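Local coordinates for protein putative Nitroreductase (Anabaena variabilis ATCC 29413, PDB 3EO7) that binds flavin mononucleotide and probably works as an FMN-dependent oxidoreductase of the nitroreductase family, at residues 49-54 with 131-136; 68-73 with 118-123. All coordinates share one frame; numbering follows the deposited sequence.

Interaction 1: residues 49-54 with 131-136; sequences IDLKPY and RTHSLI. With ACT (acetate ion), chain F.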
loop_
_atom_site.group_PDB
_atom_site.type_symbol
_atom_site.label_atom_id
_atom_site.label_comp_id
_atom_site.label_asym_id
_atom_site.label_seq_id
_atom_site.Cartn_x
_atom_site.Cartn_y
_atom_site.Cartn_z
ATOM N N ILE A 49 -13.740 6.262 22.293
ATOM C CA ILE A 49 -13.909 4.869 22.663
ATOM C C ILE A 49 -12.500 4.287 22.817
ATOM O O ILE A 49 -11.755 4.194 21.864
ATOM C CB ILE A 49 -14.652 4.067 21.609
ATOM C CG1 ILE A 49 -16.008 4.712 21.289
ATOM C CG2 ILE A 49 -14.793 2.601 22.052
ATOM C CD1 ILE A 49 -16.809 3.920 20.265
ATOM N N ASP A 50 -12.135 3.909 24.034
ATOM C CA ASP A 50 -10.813 3.359 24.293
ATOM C C ASP A 50 -10.765 1.911 23.884
ATOM O O ASP A 50 -11.506 1.090 24.428
ATOM C CB ASP A 50 -10.508 3.480 25.791
ATOM C CG ASP A 50 -9.130 2.980 26.178
ATOM O OD1 ASP A 50 -8.306 2.606 25.308
ATOM O OD2 ASP A 50 -8.891 2.966 27.410
ATOM N N LEU A 51 -9.874 1.579 22.956
ATOM C CA LEU A 51 -9.770 0.205 22.462
ATOM C C LEU A 51 -8.712 -0.610 23.187
ATOM O O LEU A 51 -8.586 -1.805 22.958
ATOM C CB LEU A 51 -9.471 0.188 20.968
ATOM C CG LEU A 51 -10.533 0.792 20.044
ATOM C CD1 LEU A 51 -9.993 0.934 18.627
ATOM C CD2 LEU A 51 -11.803 -0.046 20.073
ATOM N N LYS A 52 -7.905 0.041 24.005
ATOM C CA LYS A 52 -6.825 -0.657 24.700
ATOM C C LYS A 52 -7.258 -1.809 25.615
ATOM O O LYS A 52 -6.590 -2.840 25.636
ATOM C CB LYS A 52 -5.942 0.340 25.461
ATOM C CG LYS A 52 -5.167 1.259 24.529
ATOM C CD LYS A 52 -4.241 2.196 25.251
ATOM C CE LYS A 52 -4.969 3.152 26.176
ATOM N NZ LYS A 52 -5.927 4.072 25.482
ATOM N N PRO A 53 -8.354 -1.653 26.379
ATOM C CA PRO A 53 -8.786 -2.789 27.214
ATOM C C PRO A 53 -9.067 -4.090 26.463
ATOM O O PRO A 53 -9.063 -5.166 27.071
ATOM C CB PRO A 53 -10.053 -2.271 27.878
ATOM C CG PRO A 53 -9.859 -0.782 27.920
ATOM C CD PRO A 53 -9.216 -0.473 26.596
ATOM N N TYR A 54 -9.249 -4.011 25.149
ATOM C CA TYR A 54 -9.565 -5.198 24.346
ATOM C C TYR A 54 -8.385 -5.734 23.561
ATOM O O TYR A 54 -8.524 -6.709 22.830
ATOM C CB TYR A 54 -10.726 -4.873 23.404
ATOM C CG TYR A 54 -11.890 -4.300 24.127
ATOM C CD1 TYR A 54 -12.754 -5.134 24.841
ATOM C CD2 TYR A 54 -12.144 -2.936 24.109
ATOM C CE1 TYR A 54 -13.841 -4.629 25.516
ATOM C CE2 TYR A 54 -13.225 -2.409 24.819
ATOM C CZ TYR A 54 -14.075 -3.268 25.502
ATOM O OH TYR A 54 -15.148 -2.780 26.201
ATOM N N ARG A 131 -2.404 7.539 18.548
ATOM C CA ARG A 131 -1.705 7.894 19.792
ATOM C C ARG A 131 -2.222 7.221 21.045
ATOM O O ARG A 131 -1.464 6.935 21.960
ATOM C CB ARG A 131 -1.715 9.410 20.006
ATOM C CG ARG A 131 -0.751 10.134 19.107
ATOM C CD ARG A 131 -1.004 11.623 19.236
ATOM N NE ARG A 131 -2.350 11.881 18.737
ATOM C CZ ARG A 131 -2.969 13.051 18.755
ATOM N NH1 ARG A 131 -2.344 14.129 19.221
ATOM N NH2 ARG A 131 -4.212 13.128 18.273
ATOM N N THR A 132 -3.521 6.988 21.095
ATOM C CA THR A 132 -4.162 6.443 22.263
ATOM C C THR A 132 -4.841 5.096 21.986
ATOM O O THR A 132 -5.414 4.485 22.891
ATOM C CB THR A 132 -5.208 7.460 22.757
ATOM O OG1 THR A 132 -6.108 7.770 21.686
ATOM C CG2 THR A 132 -4.479 8.735 23.233
ATOM N N HIS A 133 -4.765 4.628 20.739
ATOM C CA HIS A 133 -5.479 3.407 20.337
ATOM C C HIS A 133 -6.958 3.531 20.763
ATOM O O HIS A 133 -7.508 2.741 21.564
ATOM C CB HIS A 133 -4.847 2.108 20.845
ATOM C CG HIS A 133 -5.477 0.889 20.251
ATOM N ND1 HIS A 133 -5.643 0.740 18.887
ATOM C CD2 HIS A 133 -5.992 -0.225 20.819
ATOM C CE1 HIS A 133 -6.238 -0.412 18.646
ATOM N NE2 HIS A 133 -6.477 -1.016 19.801
ATOM N N SER A 134 -7.579 4.577 20.234
ATOM C CA SER A 134 -8.973 4.878 20.482
ATOM C C SER A 134 -9.650 5.312 19.195
ATOM O O SER A 134 -8.984 5.578 18.205
ATOM C CB SER A 134 -9.108 6.004 21.507
ATOM O OG SER A 134 -8.428 7.195 21.111
ATOM N N LEU A 135 -10.979 5.346 19.239
ATOM C CA LEU A 135 -11.809 5.862 18.176
ATOM C C LEU A 135 -12.513 7.100 18.728
ATOM O O LEU A 135 -13.007 7.080 19.874
ATOM C CB LEU A 135 -12.873 4.847 17.753
ATOM C CG LEU A 135 -12.384 3.649 16.965
ATOM C CD1 LEU A 135 -13.574 2.661 16.874
ATOM C CD2 LEU A 135 -11.868 4.028 15.589
ATOM N N ILE A 136 -12.522 8.186 17.969
ATOM C CA ILE A 136 -13.294 9.357 18.358
ATOM C C ILE A 136 -14.522 9.369 17.471
ATOM O O ILE A 136 -14.413 9.457 16.243
ATOM C CB ILE A 136 -12.534 10.662 18.228
ATOM C CG1 ILE A 136 -11.312 10.637 19.156
ATOM C CG2 ILE A 136 -13.476 11.849 18.562
ATOM C CD1 ILE A 136 -10.331 11.749 18.911
HETATM C C ACT F . -16.946 -0.079 24.918
HETATM O O ACT F . -15.833 -0.419 25.396
HETATM O OXT ACT F . -16.911 0.260 23.728
HETATM C CH3 ACT F . -18.237 -0.068 25.690
#
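Strand 47-50 is an outermost strand of the seven-stranded antiparallel sheet, and here its last residues pair with the start of strand 134-139. Ile49 and Leu135 form an antiparallel hydrogen-bonded pair: Ile49 N reaches Leu135 O at 2.7 Å, nearly along the C=O axis, and Leu135 N returns to Ile49 O at 3.0 Å. Asp50 and Ser134 follow as a non-hydrogen-bonded pair. Past it Leu51 N bonds to His133 O in the carbonyl plane (N-H...O 148°), so the pairing runs on where the chain leaves the strand. His133 and Ser134 also form a G1 bulge opposite Gln129 of strand 124-129. Asp50, its CG anti to the backbone N (chi1 -178°), brings OD1 back over its own turn. There OD1 accepts from Lys52 N at 2.9 Å, closing an Asx turn, and from Lys52 NZ at 2.8 Å in a salt bridge, the two donors lying well out of the carboxylate plane on opposite faces. Bends at chi3 and chi4 curl the lysine so that NZ also meets Thr132 O at 2.7 Å. An alanine at Asp50 would remove both bonds to OD1 and would probably loosen the turn and the aim of the ammonium at Thr132. Beneath, Leu51 CB sits over one face of the His133 imidazole, offset toward its rim, a CH-pi contact 3.7 Å from the centroid, while Leu51 CD1 packs on Leu135 CG. The buried imidazole is held at both nitrogens, ND1 by Tyr128 OH and NE2 by Ser75 OG, and meets Phe79 edge-to-face. Helix 66-82 packs against Leu51 through Trp71 and Leu78, and Ile49 and Leu135 both lean on Tyr126 of strand 124-129.

Interaction 2: residues 68-73 with 118-123; sequences GQWWQR and TPLLSP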
loop_
_atom_site.group_PDB
_atom_site.type_symbol
_atom_site.label_atom_id
_atom_site.label_comp_id
_atom_site.label_asym_id
_atom_site.label_seq_id
_atom_site.Cartn_x
_atom_site.Cartn_y
_atom_site.Cartn_z
ATOM N N GLY A 68 -17.588 -8.171 24.321
ATOM C CA GLY A 68 -16.144 -7.972 24.498
ATOM C C GLY A 68 -15.340 -8.655 23.390
ATOM O O GLY A 68 -14.323 -8.102 22.917
ATOM N N GLN A 69 -15.778 -9.859 22.982
ATOM C CA GLN A 69 -15.097 -10.581 21.908
ATOM C C GLN A 69 -15.182 -9.750 20.626
ATOM O O GLN A 69 -14.226 -9.692 19.870
ATOM C CB GLN A 69 -15.696 -11.960 21.668
ATOM C CG GLN A 69 -15.544 -12.920 22.842
ATOM C CD GLN A 69 -16.428 -14.152 22.684
ATOM O OE1 GLN A 69 -16.679 -14.602 21.561
ATOM N NE2 GLN A 69 -16.904 -14.697 23.798
ATOM N N TRP A 70 -16.307 -9.065 20.415
ATOM C CA TRP A 70 -16.416 -8.242 19.211
ATOM C C TRP A 70 -15.443 -7.061 19.265
ATOM O O TRP A 70 -14.687 -6.816 18.314
ATOM C CB TRP A 70 -17.847 -7.768 18.949
ATOM C CG TRP A 70 -17.819 -7.084 17.646
ATOM C CD1 TRP A 70 -17.713 -7.674 16.405
ATOM C CD2 TRP A 70 -17.692 -5.673 17.429
ATOM N NE1 TRP A 70 -17.556 -6.703 15.433
ATOM C CE2 TRP A 70 -17.574 -5.470 16.031
ATOM C CE3 TRP A 70 -17.697 -4.560 18.274
ATOM C CZ2 TRP A 70 -17.470 -4.194 15.472
ATOM C CZ3 TRP A 70 -17.594 -3.310 17.720
ATOM C CH2 TRP A 70 -17.489 -3.133 16.338
ATOM N N TRP A 71 -15.438 -6.349 20.382
ATOM C CA TRP A 71 -14.549 -5.196 20.537
ATOM C C TRP A 71 -13.084 -5.624 20.423
ATOM O O TRP A 71 -12.286 -4.865 19.889
ATOM C CB TRP A 71 -14.801 -4.446 21.837
ATOM C CG TRP A 71 -16.040 -3.578 21.796
ATOM C CD1 TRP A 71 -17.239 -3.817 22.399
ATOM C CD2 TRP A 71 -16.196 -2.369 21.050
ATOM N NE1 TRP A 71 -18.123 -2.799 22.105
ATOM C CE2 TRP A 71 -17.508 -1.900 21.281
ATOM C CE3 TRP A 71 -15.336 -1.602 20.263
ATOM C CZ2 TRP A 71 -17.987 -0.722 20.721
ATOM C CZ3 TRP A 71 -15.808 -0.434 19.704
ATOM C CH2 TRP A 71 -17.126 -0.008 19.937
ATOM N N GLN A 72 -12.726 -6.804 20.930
ATOM C CA GLN A 72 -11.351 -7.331 20.800
ATOM C C GLN A 72 -10.956 -7.471 19.333
ATOM O O GLN A 72 -9.842 -7.142 18.953
ATOM C CB GLN A 72 -11.176 -8.705 21.437
ATOM C CG GLN A 72 -11.076 -8.731 22.949
ATOM C CD GLN A 72 -11.112 -10.160 23.514
ATOM O OE1 GLN A 72 -10.695 -11.119 22.846
ATOM N NE2 GLN A 72 -11.622 -10.303 24.746
ATOM N N ARG A 73 -11.876 -7.951 18.514
ATOM C CA ARG A 73 -11.598 -8.106 17.092
ATOM C C ARG A 73 -11.374 -6.751 16.424
ATOM O O ARG A 73 -10.421 -6.596 15.674
ATOM C CB ARG A 73 -12.740 -8.868 16.404
ATOM C CG ARG A 73 -12.938 -10.296 16.899
ATOM C CD ARG A 73 -14.268 -10.835 16.393
ATOM N NE ARG A 73 -14.213 -11.027 14.947
ATOM C CZ ARG A 73 -15.264 -11.110 14.144
ATOM N NH1 ARG A 73 -16.501 -10.966 14.624
ATOM N NH2 ARG A 73 -15.079 -11.294 12.854
ATOM N N THR A 118 -25.076 -0.547 14.898
ATOM C CA THR A 118 -25.301 -1.898 15.392
ATOM C C THR A 118 -25.558 -1.797 16.880
ATOM O O THR A 118 -25.349 -0.738 17.465
ATOM C CB THR A 118 -24.052 -2.787 15.147
ATOM O OG1 THR A 118 -23.003 -2.467 16.076
ATOM C CG2 THR A 118 -23.543 -2.630 13.720
ATOM N N PRO A 119 -25.964 -2.906 17.516
ATOM C CA PRO A 119 -26.212 -2.817 18.960
ATOM C C PRO A 119 -24.936 -2.524 19.732
ATOM O O PRO A 119 -25.017 -2.049 20.847
ATOM C CB PRO A 119 -26.794 -4.201 19.331
ATOM C CG PRO A 119 -27.116 -4.867 18.031
ATOM C CD PRO A 119 -26.185 -4.272 17.005
ATOM N N LEU A 120 -23.767 -2.781 19.147
ATOM C CA LEU A 120 -22.510 -2.443 19.827
ATOM C C LEU A 120 -21.854 -1.140 19.367
ATOM O O LEU A 120 -21.187 -0.477 20.170
ATOM C CB LEU A 120 -21.497 -3.574 19.685
ATOM C CG LEU A 120 -21.752 -4.816 20.545
ATOM C CD1 LEU A 120 -20.560 -5.746 20.411
ATOM C CD2 LEU A 120 -21.964 -4.450 22.009
ATOM N N LEU A 121 -22.035 -0.780 18.089
ATOM C CA LEU A 121 -21.357 0.387 17.496
ATOM C C LEU A 121 -22.361 1.390 16.913
ATOM O O LEU A 121 -22.913 1.173 15.832
ATOM C CB LEU A 121 -20.382 -0.087 16.398
ATOM C CG LEU A 121 -19.426 0.941 15.806
ATOM C CD1 LEU A 121 -18.460 1.401 16.841
ATOM C CD2 LEU A 121 -18.692 0.374 14.568
ATOM N N SER A 122 -22.532 2.506 17.618
ATOM C CA SER A 122 -23.463 3.565 17.213
ATOM C C SER A 122 -23.176 3.980 15.795
ATOM O O SER A 122 -22.033 3.894 15.346
ATOM C CB SER A 122 -23.311 4.809 18.097
ATOM O OG SER A 122 -23.596 4.500 19.422
ATOM N N PRO A 123 -24.204 4.450 15.081
ATOM C CA PRO A 123 -23.949 4.859 13.706
ATOM C C PRO A 123 -23.111 6.103 13.599
ATOM O O PRO A 123 -23.028 6.899 14.550
ATOM C CB PRO A 123 -25.351 5.199 13.189
ATOM C CG PRO A 123 -26.139 5.520 14.369
ATOM C CD PRO A 123 -25.623 4.622 15.445
HETATM O O HOH W 1 -21.152 -1.255 22.808
#
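Two tryptophans from one turn of helix 66-82 grip a pair of leucines. The shortest approach is that of Leu120 O, which comes near the Trp71 ring plane 3.3 Å from CZ2; the apolar part is made by the leucine methyls. Leu120 CD1 lies 3.7 Å from Trp70 CB and also approaches CE3 of that indole, coming in obliquely. Leu121, with CG anti to its backbone N (chi1 -171°), divides its methyls between the two rings: CD1 is 3.7 Å from Trp71 CH2, and CD2 is 4.1 Å from Trp70 CH2. The indoles also brace each other, Trp70 CZ3 standing 3.6 Å above the centre of the Trp71 ring system, so that the rim of one meets the face of the other. The leucines belong to the connection between antiparallel strands 109-115 and 124-129, where Thr118 OG1 accepts from Leu121 N at 2.8 Å in an ST motif and Thr118 N bonds to Leu121 O. Thus the loop is closed on itself, and no direct hydrogen bond joins it to the helix. The looser side lies at Trp71 NE1, 4.2 Å from Leu120 CD2: a water in the ring plane takes a long, weak bond from NE1, yet donates a good one to Leu120 O at 2.8 Å. On the inner side Trp70 NE1 is hydrogen-bonded to Tyr205 OH, while Trp70 and Leu121 both touch Leu162 of strand 162-169.

Both contacts lie toward the periphery of the chain and away from the annotated flavin site, and both involve the seven-stranded sheet. Interaction 1 is strand pairing at the sheet's border, built on backbone hydrogen bonds with a charged turn at the exposed end and a buried imidazole beneath. Interaction 2 joins a helix to an interstrand loop almost wholly by apolar contact, with a water that bonds Leu120 O well and Trp71 NE1 only weakly. Helix 66-82 connects them: Tyr54 CD1 is 3.7 Å from Trp71 CB, and Leu51 CD2 packs on Trp71 CE3, so Trp71 touches side chains of both contacts. The centres of interactions 1 and 2 are about 13 Å apart.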